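Local coordinates for protein iron transport multicopper oxidase FET3 (Saccharomyces cerevisiae, PDB 1ZPU) that oxidises ferrous to ferric iron at the cell surface while reducing dioxygen to water, feeding the permease FTR1 for high-affinity iron uptake, at residues A[6-11]-A[48-52]; A[416-421]-A[444-448]. All coordinates share one frame; numbering follows the deposited sequence.

Interaction 1: A[6-11]-A[48-52]; sequences NWTTGW and LTNGM. With NAG (2-acetamido-2-deoxy-beta-D-glucopyranose), chain B.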
ATOM      1  N   ASN A   6     -10.716  20.939  -2.470  1.00 68.91           N
ATOM      2  CA  ASN A   6     -11.345  20.706  -3.745  1.00 69.01           C
ATOM      3  C   ASN A   6     -10.316  20.353  -4.812  1.00 68.91           C
ATOM      4  O   ASN A   6      -9.612  21.221  -5.327  1.00 69.01           O
ATOM      5  CB  ASN A   6     -12.209  21.874  -4.181  1.00 68.91           C
ATOM      6  CG  ASN A   6     -12.780  21.661  -5.561  1.00 70.18           C
ATOM      7  OD1 ASN A   6     -13.099  20.528  -5.954  1.00 70.79           O
ATOM      8  ND2 ASN A   6     -12.848  22.731  -6.333  1.00 71.38           N
ATOM      9  N   TRP A   7     -10.237  19.064  -5.138  1.00 68.77           N
ATOM     10  CA  TRP A   7      -9.248  18.561  -6.088  1.00 68.34           C
ATOM     11  C   TRP A   7      -9.849  17.944  -7.327  1.00 68.41           C
ATOM     12  O   TRP A   7     -10.755  17.116  -7.247  1.00 68.43           O
ATOM     13  CB  TRP A   7      -8.377  17.503  -5.452  1.00 67.90           C
ATOM     14  CG  TRP A   7      -7.580  17.949  -4.309  1.00 67.07           C
ATOM     15  CD1 TRP A   7      -7.228  19.218  -3.996  1.00 66.62           C
ATOM     16  CD2 TRP A   7      -6.983  17.107  -3.331  1.00 66.40           C
ATOM     17  NE1 TRP A   7      -6.466  19.224  -2.862  1.00 66.87           N
ATOM     18  CE2 TRP A   7      -6.304  17.935  -2.432  1.00 66.75           C
ATOM     19  CE3 TRP A   7      -6.965  15.722  -3.124  1.00 67.24           C
ATOM     20  CZ2 TRP A   7      -5.606  17.429  -1.330  1.00 67.53           C
ATOM     21  CZ3 TRP A   7      -6.273  15.214  -2.024  1.00 67.37           C
ATOM     22  CH2 TRP A   7      -5.598  16.068  -1.149  1.00 67.19           C
ATOM     23  N   THR A   8      -9.298  18.332  -8.472  1.00 68.49           N
ATOM     24  CA  THR A   8      -9.726  17.822  -9.771  1.00 68.35           C
ATOM     25  C   THR A   8      -8.561  17.163 -10.508  1.00 68.42           C
ATOM     26  O   THR A   8      -7.503  17.780 -10.710  1.00 68.30           O
ATOM     27  CB  THR A   8     -10.308  18.944 -10.648  1.00 68.05           C
ATOM     28  OG1 THR A   8     -11.408  19.548  -9.963  1.00 67.13           O
ATOM     29  CG2 THR A   8     -10.760  18.389 -11.977  1.00 67.36           C
ATOM     30  N   THR A   9      -8.770  15.907 -10.896  1.00 68.36           N
ATOM     31  CA  THR A   9      -7.789  15.153 -11.664  1.00 68.42           C
ATOM     32  C   THR A   9      -7.664  15.705 -13.069  1.00 68.63           C
ATOM     33  O   THR A   9      -8.631  16.232 -13.638  1.00 68.73           O
ATOM     34  CB  THR A   9      -8.158  13.669 -11.805  1.00 68.20           C
ATOM     35  OG1 THR A   9      -9.454  13.560 -12.396  1.00 68.62           O
ATOM     36  CG2 THR A   9      -8.152  12.961 -10.463  1.00 68.22           C
ATOM     37  N   GLY A  10      -6.464  15.578 -13.624  1.00 68.65           N
ATOM     38  CA  GLY A  10      -6.197  16.002 -14.988  1.00 68.70           C
ATOM     39  C   GLY A  10      -4.904  15.434 -15.511  1.00 68.70           C
ATOM     40  O   GLY A  10      -4.178  14.769 -14.785  1.00 69.05           O
ATOM     41  N   TRP A  11      -4.616  15.698 -16.779  1.00 68.76           N
ATOM     42  CA  TRP A  11      -3.372  15.271 -17.406  1.00 68.69           C
ATOM     43  C   TRP A  11      -2.573  16.469 -17.883  1.00 69.01           C
ATOM     44  O   TRP A  11      -3.115  17.372 -18.513  1.00 69.41           O
ATOM     45  CB  TRP A  11      -3.652  14.352 -18.593  1.00 68.27           C
ATOM     46  CG  TRP A  11      -4.148  12.990 -18.228  1.00 68.01           C
ATOM     47  CD1 TRP A  11      -5.438  12.553 -18.261  1.00 67.83           C
ATOM     48  CD2 TRP A  11      -3.359  11.881 -17.773  1.00 68.79           C
ATOM     49  NE1 TRP A  11      -5.511  11.246 -17.858  1.00 68.10           N
ATOM     50  CE2 TRP A  11      -4.249  10.803 -17.549  1.00 68.77           C
ATOM     51  CE3 TRP A  11      -1.986  11.693 -17.534  1.00 68.07           C
ATOM     52  CZ2 TRP A  11      -3.812   9.542 -17.090  1.00 67.80           C
ATOM     53  CZ3 TRP A  11      -1.552  10.440 -17.079  1.00 68.51           C
ATOM     54  CH2 TRP A  11      -2.471   9.380 -16.868  1.00 67.94           C
ATOM     55  N   LEU A  48     -13.284  15.130  -4.450  1.00 68.63           N
ATOM     56  CA  LEU A  48     -12.511  14.685  -5.607  1.00 68.40           C
ATOM     57  C   LEU A  48     -13.395  14.717  -6.845  1.00 68.59           C
ATOM     58  O   LEU A  48     -14.490  14.152  -6.858  1.00 68.63           O
ATOM     59  CB  LEU A  48     -11.944  13.282  -5.405  1.00 67.80           C
ATOM     60  CG  LEU A  48     -10.574  12.918  -5.983  1.00 67.28           C
ATOM     61  CD1 LEU A  48     -10.437  11.409  -6.032  1.00 67.17           C
ATOM     62  CD2 LEU A  48     -10.291  13.493  -7.348  1.00 66.31           C
ATOM     63  N   THR A  49     -12.919  15.397  -7.878  1.00 68.57           N
ATOM     64  CA  THR A  49     -13.629  15.450  -9.139  1.00 68.61           C
ATOM     65  C   THR A  49     -12.809  14.785 -10.223  1.00 68.64           C
ATOM     66  O   THR A  49     -11.670  15.145 -10.464  1.00 68.64           O
ATOM     67  CB  THR A  49     -13.944  16.891  -9.561  1.00 68.59           C
ATOM     68  OG1 THR A  49     -14.640  17.548  -8.500  1.00 68.66           O
ATOM     69  CG2 THR A  49     -14.807  16.908 -10.825  1.00 67.83           C
ATOM     70  N   ASN A  50     -13.416  13.814 -10.886  1.00 68.80           N
ATOM     71  CA  ASN A  50     -12.801  13.171 -12.030  1.00 68.87           C
ATOM     72  C   ASN A  50     -12.873  14.068 -13.264  1.00 68.98           C
ATOM     73  O   ASN A  50     -13.925  14.195 -13.888  1.00 68.97           O
ATOM     74  CB  ASN A  50     -13.490  11.832 -12.316  1.00 68.86           C
ATOM     75  CG  ASN A  50     -12.747  11.006 -13.339  1.00 68.85           C
ATOM     76  OD1 ASN A  50     -11.785  11.473 -13.944  1.00 69.44           O
ATOM     77  ND2 ASN A  50     -13.178   9.767 -13.527  1.00 68.12           N
ATOM     78  N   GLY A  51     -11.748  14.689 -13.603  1.00 69.04           N
ATOM     79  CA  GLY A  51     -11.669  15.548 -14.782  1.00 68.99           C
ATOM     80  C   GLY A  51     -10.937  14.888 -15.932  1.00 69.13           C
ATOM     81  O   GLY A  51     -10.601  15.544 -16.919  1.00 68.90           O
ATOM     82  N   MET A  52     -10.674  13.590 -15.792  1.00 69.45           N
ATOM     83  CA  MET A  52     -10.024  12.801 -16.841  1.00 70.25           C
ATOM     84  C   MET A  52     -11.068  12.333 -17.836  1.00 69.78           C
ATOM     85  O   MET A  52     -12.208  12.066 -17.458  1.00 69.76           O
ATOM     86  CB  MET A  52      -9.276  11.607 -16.252  1.00 69.76           C
ATOM     87  CG  MET A  52      -7.932  11.951 -15.723  1.00 70.46           C
ATOM     88  SD  MET A  52      -7.354  10.773 -14.465  1.00 73.61           S
ATOM     89  CE  MET A  52      -8.885  10.439 -13.574  1.00 72.36           C
TER
HETATM   90  C1  NAG B2006     -14.187  23.209  -6.553  1.00 72.17           C
HETATM   91  C2  NAG B2006     -15.691  23.080  -6.259  1.00 73.28           C
HETATM   92  C3  NAG B2006     -16.637  23.379  -7.453  1.00 73.65           C
HETATM   93  C4  NAG B2006     -16.059  24.352  -8.488  1.00 73.78           C
HETATM   94  C5  NAG B2006     -14.573  24.055  -8.658  1.00 73.90           C
HETATM   95  C6  NAG B2006     -13.880  24.897  -9.728  1.00 74.49           C
HETATM   96  C7  NAG B2006     -17.012  21.480  -4.930  1.00 72.38           C
HETATM   97  C8  NAG B2006     -17.780  20.219  -5.244  1.00 71.21           C
HETATM   98  N2  NAG B2006     -15.969  21.753  -5.730  1.00 72.70           N
HETATM   99  O3  NAG B2006     -17.879  23.872  -6.978  1.00 72.26           O
HETATM  100  O4  NAG B2006     -16.716  24.221  -9.727  1.00 73.69           O
HETATM  101  O5  NAG B2006     -14.006  24.311  -7.396  1.00 73.30           O
HETATM  102  O6  NAG B2006     -12.866  24.112 -10.320  1.00 74.14           O
HETATM  103  O7  NAG B2006     -17.341  22.199  -3.978  1.00 71.27           O
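Thr-9 sets its OG1 between its own backbone N and carbonyl carbon (chi1 57°), which aims the hydroxyl at the chain around Gly-51, while Met-52, bent at chi3, brings its CE up against Thr-9, the two side chains crossing at about a right angle. The setting is the first plastocyanin-like domain, a cupredoxin fold, where strand 2-14 runs parallel to strand 43-49 in the middle of a four-stranded sheet. Thr-49 N donates to Trp-7 O at 2.8 Å, and Thr-9 N to Thr-49 O at 3.0 Å, which is the usual parallel ladder. Past Thr-49 the second chain leaves the sheet, and Thr-9 takes over with its side chain: OG1 accepts the N-H of Gly-51 at 2.8 Å, a fairly straight bond (153°). The rotation that places OG1 there also turns CG2 of Thr-9 against CD2 of Leu-48, 3.8 Å away.

Asn-50 shapes the departing turn. Its OD1 accepts the Met-52 N-H at 3.0 Å, making an Asx turn, and its ND2 bonds to the carbonyls of Ile-83 and Thr-55, so both ends of this buried amide are engaged. Trp-7 and Leu-48 occupy one face of the sheet, with the Leu-48 side chain about 9 Å from those of the copper ligands His-60 and His-107. Thr-8 and Thr-49 lie side by side on the other face, where Thr-49 OG1 bonds to Thr-88 OG1. At the start of 6-11, Asn-6 is glycosylated, its ND2 covalently joined to C1 of the sugar. At the other end of the contact, Met-52 makes a Met-aromatic contact: SD sits 4.6 Å from the centroid of the Trp-11 five-membered ring, oblique to it at 44° off the normal.

Interaction 2: A[416-421]-A[444-448]; sequences EVPHSF and QSNFV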
ATOM      1  N   GLU A 416      16.437 -24.313  -3.715  1.00 69.61           N
ATOM      2  CA  GLU A 416      15.458 -24.475  -2.643  1.00 69.71           C
ATOM      3  C   GLU A 416      14.035 -24.330  -3.156  1.00 69.48           C
ATOM      4  O   GLU A 416      13.774 -23.561  -4.083  1.00 69.35           O
ATOM      5  CB  GLU A 416      15.714 -23.479  -1.521  1.00 69.78           C
ATOM      6  CG  GLU A 416      17.085 -23.599  -0.914  1.00 70.46           C
ATOM      7  CD  GLU A 416      17.321 -22.578   0.172  1.00 71.52           C
ATOM      8  OE1 GLU A 416      17.627 -23.010   1.304  1.00 73.49           O
ATOM      9  OE2 GLU A 416      17.194 -21.361  -0.088  1.00 70.85           O
ATOM     10  N   VAL A 417      13.133 -25.088  -2.538  1.00 69.33           N
ATOM     11  CA  VAL A 417      11.711 -25.083  -2.868  1.00 69.20           C
ATOM     12  C   VAL A 417      10.918 -24.236  -1.859  1.00 69.19           C
ATOM     13  O   VAL A 417      11.451 -23.862  -0.808  1.00 69.13           O
ATOM     14  CB  VAL A 417      11.118 -26.535  -2.914  1.00 69.32           C
ATOM     15  CG1 VAL A 417      11.449 -27.218  -4.230  1.00 68.81           C
ATOM     16  CG2 VAL A 417      11.583 -27.364  -1.716  1.00 69.05           C
ATOM     17  N   PRO A 418       9.649 -23.918  -2.182  1.00 69.16           N
ATOM     18  CA  PRO A 418       8.757 -23.202  -1.260  1.00 69.07           C
ATOM     19  C   PRO A 418       8.451 -23.967   0.031  1.00 68.92           C
ATOM     20  O   PRO A 418       8.276 -25.179  -0.003  1.00 68.92           O
ATOM     21  CB  PRO A 418       7.470 -23.045  -2.080  1.00 69.13           C
ATOM     22  CG  PRO A 418       7.903 -23.164  -3.503  1.00 69.08           C
ATOM     23  CD  PRO A 418       8.988 -24.183  -3.475  1.00 69.03           C
ATOM     24  N   HIS A 419       8.386 -23.249   1.147  1.00 68.83           N
ATOM     25  CA  HIS A 419       8.010 -23.830   2.430  1.00 68.77           C
ATOM     26  C   HIS A 419       6.836 -23.089   3.048  1.00 68.89           C
ATOM     27  O   HIS A 419       6.857 -21.863   3.169  1.00 69.11           O
ATOM     28  CB  HIS A 419       9.207 -23.880   3.371  1.00 68.67           C
ATOM     29  CG  HIS A 419      10.244 -24.862   2.940  1.00 68.56           C
ATOM     30  ND1 HIS A 419      11.291 -24.520   2.110  1.00 68.81           N
ATOM     31  CD2 HIS A 419      10.361 -26.189   3.168  1.00 68.54           C
ATOM     32  CE1 HIS A 419      12.027 -25.592   1.869  1.00 68.90           C
ATOM     33  NE2 HIS A 419      11.483 -26.618   2.498  1.00 69.07           N
ATOM     34  N   SER A 420       5.800 -23.840   3.402  1.00 68.94           N
ATOM     35  CA  SER A 420       4.613 -23.267   4.027  1.00 68.97           C
ATOM     36  C   SER A 420       4.809 -23.124   5.533  1.00 69.07           C
ATOM     37  O   SER A 420       5.700 -23.755   6.118  1.00 69.15           O
ATOM     38  CB  SER A 420       3.394 -24.144   3.754  1.00 69.00           C
ATOM     39  OG  SER A 420       2.953 -24.003   2.422  1.00 69.49           O
ATOM     40  N   PHE A 421       3.983 -22.287   6.156  1.00 68.96           N
ATOM     41  CA  PHE A 421       3.900 -22.252   7.605  1.00 68.80           C
ATOM     42  C   PHE A 421       3.316 -23.562   8.070  1.00 68.91           C
ATOM     43  O   PHE A 421       2.335 -24.036   7.500  1.00 68.99           O
ATOM     44  CB  PHE A 421       3.000 -21.111   8.070  1.00 68.45           C
ATOM     45  CG  PHE A 421       2.744 -21.106   9.549  1.00 68.39           C
ATOM     46  CD1 PHE A 421       3.769 -20.818  10.448  1.00 67.85           C
ATOM     47  CD2 PHE A 421       1.475 -21.391  10.048  1.00 67.91           C
ATOM     48  CE1 PHE A 421       3.532 -20.815  11.821  1.00 67.68           C
ATOM     49  CE2 PHE A 421       1.231 -21.388  11.415  1.00 67.27           C
ATOM     50  CZ  PHE A 421       2.261 -21.097  12.304  1.00 67.46           C
ATOM     51  N   GLN A 444       9.546 -17.457  -2.018  1.00 68.92           N
ATOM     52  CA  GLN A 444       9.193 -18.844  -1.729  1.00 68.62           C
ATOM     53  C   GLN A 444       9.013 -19.123  -0.232  1.00 68.80           C
ATOM     54  O   GLN A 444       9.121 -20.263   0.212  1.00 68.96           O
ATOM     55  CB  GLN A 444      10.219 -19.799  -2.344  1.00 68.50           C
ATOM     56  CG  GLN A 444      10.469 -19.606  -3.838  1.00 68.03           C
ATOM     57  CD  GLN A 444      11.007 -20.869  -4.514  1.00 67.67           C
ATOM     58  OE1 GLN A 444      10.377 -21.410  -5.428  1.00 67.00           O
ATOM     59  NE2 GLN A 444      12.161 -21.353  -4.052  1.00 66.19           N
ATOM     60  N   SER A 445       8.713 -18.085   0.539  1.00 68.93           N
ATOM     61  CA  SER A 445       8.623 -18.220   1.988  1.00 68.95           C
ATOM     62  C   SER A 445       7.194 -18.066   2.510  1.00 69.14           C
ATOM     63  O   SER A 445       6.235 -18.321   1.792  1.00 69.42           O
ATOM     64  CB  SER A 445       9.580 -17.246   2.673  1.00 68.80           C
ATOM     65  OG  SER A 445       9.896 -17.708   3.972  1.00 68.03           O
ATOM     66  N   ASN A 446       7.061 -17.671   3.771  1.00 69.15           N
ATOM     67  CA  ASN A 446       5.757 -17.558   4.407  1.00 69.05           C
ATOM     68  C   ASN A 446       5.733 -16.481   5.468  1.00 69.00           C
ATOM     69  O   ASN A 446       6.783 -16.052   5.949  1.00 69.03           O
ATOM     70  CB  ASN A 446       5.321 -18.906   5.010  1.00 69.08           C
ATOM     71  CG  ASN A 446       6.337 -19.475   5.997  1.00 69.20           C
ATOM     72  OD1 ASN A 446       6.396 -19.071   7.160  1.00 69.92           O
ATOM     73  ND2 ASN A 446       7.130 -20.425   5.538  1.00 68.72           N
ATOM     74  N   PHE A 447       4.535 -16.033   5.815  1.00 68.99           N
ATOM     75  CA  PHE A 447       4.357 -15.220   7.003  1.00 68.97           C
ATOM     76  C   PHE A 447       3.027 -15.488   7.682  1.00 69.02           C
ATOM     77  O   PHE A 447       2.127 -16.095   7.091  1.00 69.02           O
ATOM     78  CB  PHE A 447       4.622 -13.723   6.748  1.00 68.90           C
ATOM     79  CG  PHE A 447       3.553 -12.992   5.956  1.00 69.29           C
ATOM     80  CD1 PHE A 447       3.923 -12.143   4.916  1.00 69.97           C
ATOM     81  CD2 PHE A 447       2.205 -13.080   6.281  1.00 69.60           C
ATOM     82  CE1 PHE A 447       2.969 -11.419   4.190  1.00 69.98           C
ATOM     83  CE2 PHE A 447       1.247 -12.372   5.556  1.00 69.90           C
ATOM     84  CZ  PHE A 447       1.633 -11.534   4.514  1.00 69.79           C
ATOM     85  N   VAL A 448       2.932 -15.072   8.942  1.00 68.99           N
ATOM     86  CA  VAL A 448       1.709 -15.210   9.718  1.00 68.73           C
ATOM     87  C   VAL A 448       1.465 -13.907  10.461  1.00 68.81           C
ATOM     88  O   VAL A 448       2.337 -13.408  11.182  1.00 68.91           O
ATOM     89  CB  VAL A 448       1.765 -16.391  10.717  1.00 68.62           C
ATOM     90  CG1 VAL A 448       0.429 -16.566  11.405  1.00 68.58           C
ATOM     91  CG2 VAL A 448       2.132 -17.673  10.025  1.00 68.12           C
TER
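The Phe-421 ring takes Val-448 CG2 over the centre of one face, a CH-pi contact 3.6 Å from the methyl to the ring centroid, and it also meets the ring of His-426. Two flat amides reach from the 444-448 chain to the loop at 416-421. That of Gln-444 has Glu-416 O nearly in its own plane, NE2 donating at 2.7 Å, yet NE2 stands above the plane of the Glu-416 carbonyl. Asn-446 repeats the pattern: ND2 gives a 2.8 Å bond to His-419 O, again from above that carbonyl. Its CG, between the backbone N and carbonyl carbon (chi1 56°), lifts the amide toward the loop, and OD1 accepts from Gln-405 NE2. Between the two amides, His-419 N bonds to Gln-444 O at 3.2 Å, and the Pro-418 ring lies across the Gln-444 amide with CG 3.6 Å from OE1.

The loop thus runs alongside the start of strand 446-452 in the third cupredoxin domain, held chiefly by side-chain amides rather than by a strand ladder. Gln-444 NE2 also reaches Tyr-410 O, and an alanine here would probably leave both that carbonyl and Glu-416 O without their donor and the loop less firmly tied. The bonds across the contact pair neutral amide donors with backbone carbonyls, so it probably depends little on ionisation, although Glu-416 is salt-bridged to Arg-408 close by.

Interaction 1 closes in the first cupredoxin domain well before interaction 2 opens in the third; their centres lie 43 Å apart, across the middle of the chain from each other, and even the nearest atoms are about 28 Å apart. They share no sheet. The 6-11/48-52 pair joins neighbouring parallel strands, whereas the 416-421/444-448 pair lays a long loop against the start of strand 446-452. Each lies near different copper ligands, side chains about 9 Å apart: Leu-48 by His-60 (type 2) and His-107 (type 3), Gln-444 by His-392 (type 1). As in multicopper oxidases generally, type 1 copper passes electrons to the type 2/type 3 cluster, so the contacts belong to domains at the two ends of that path.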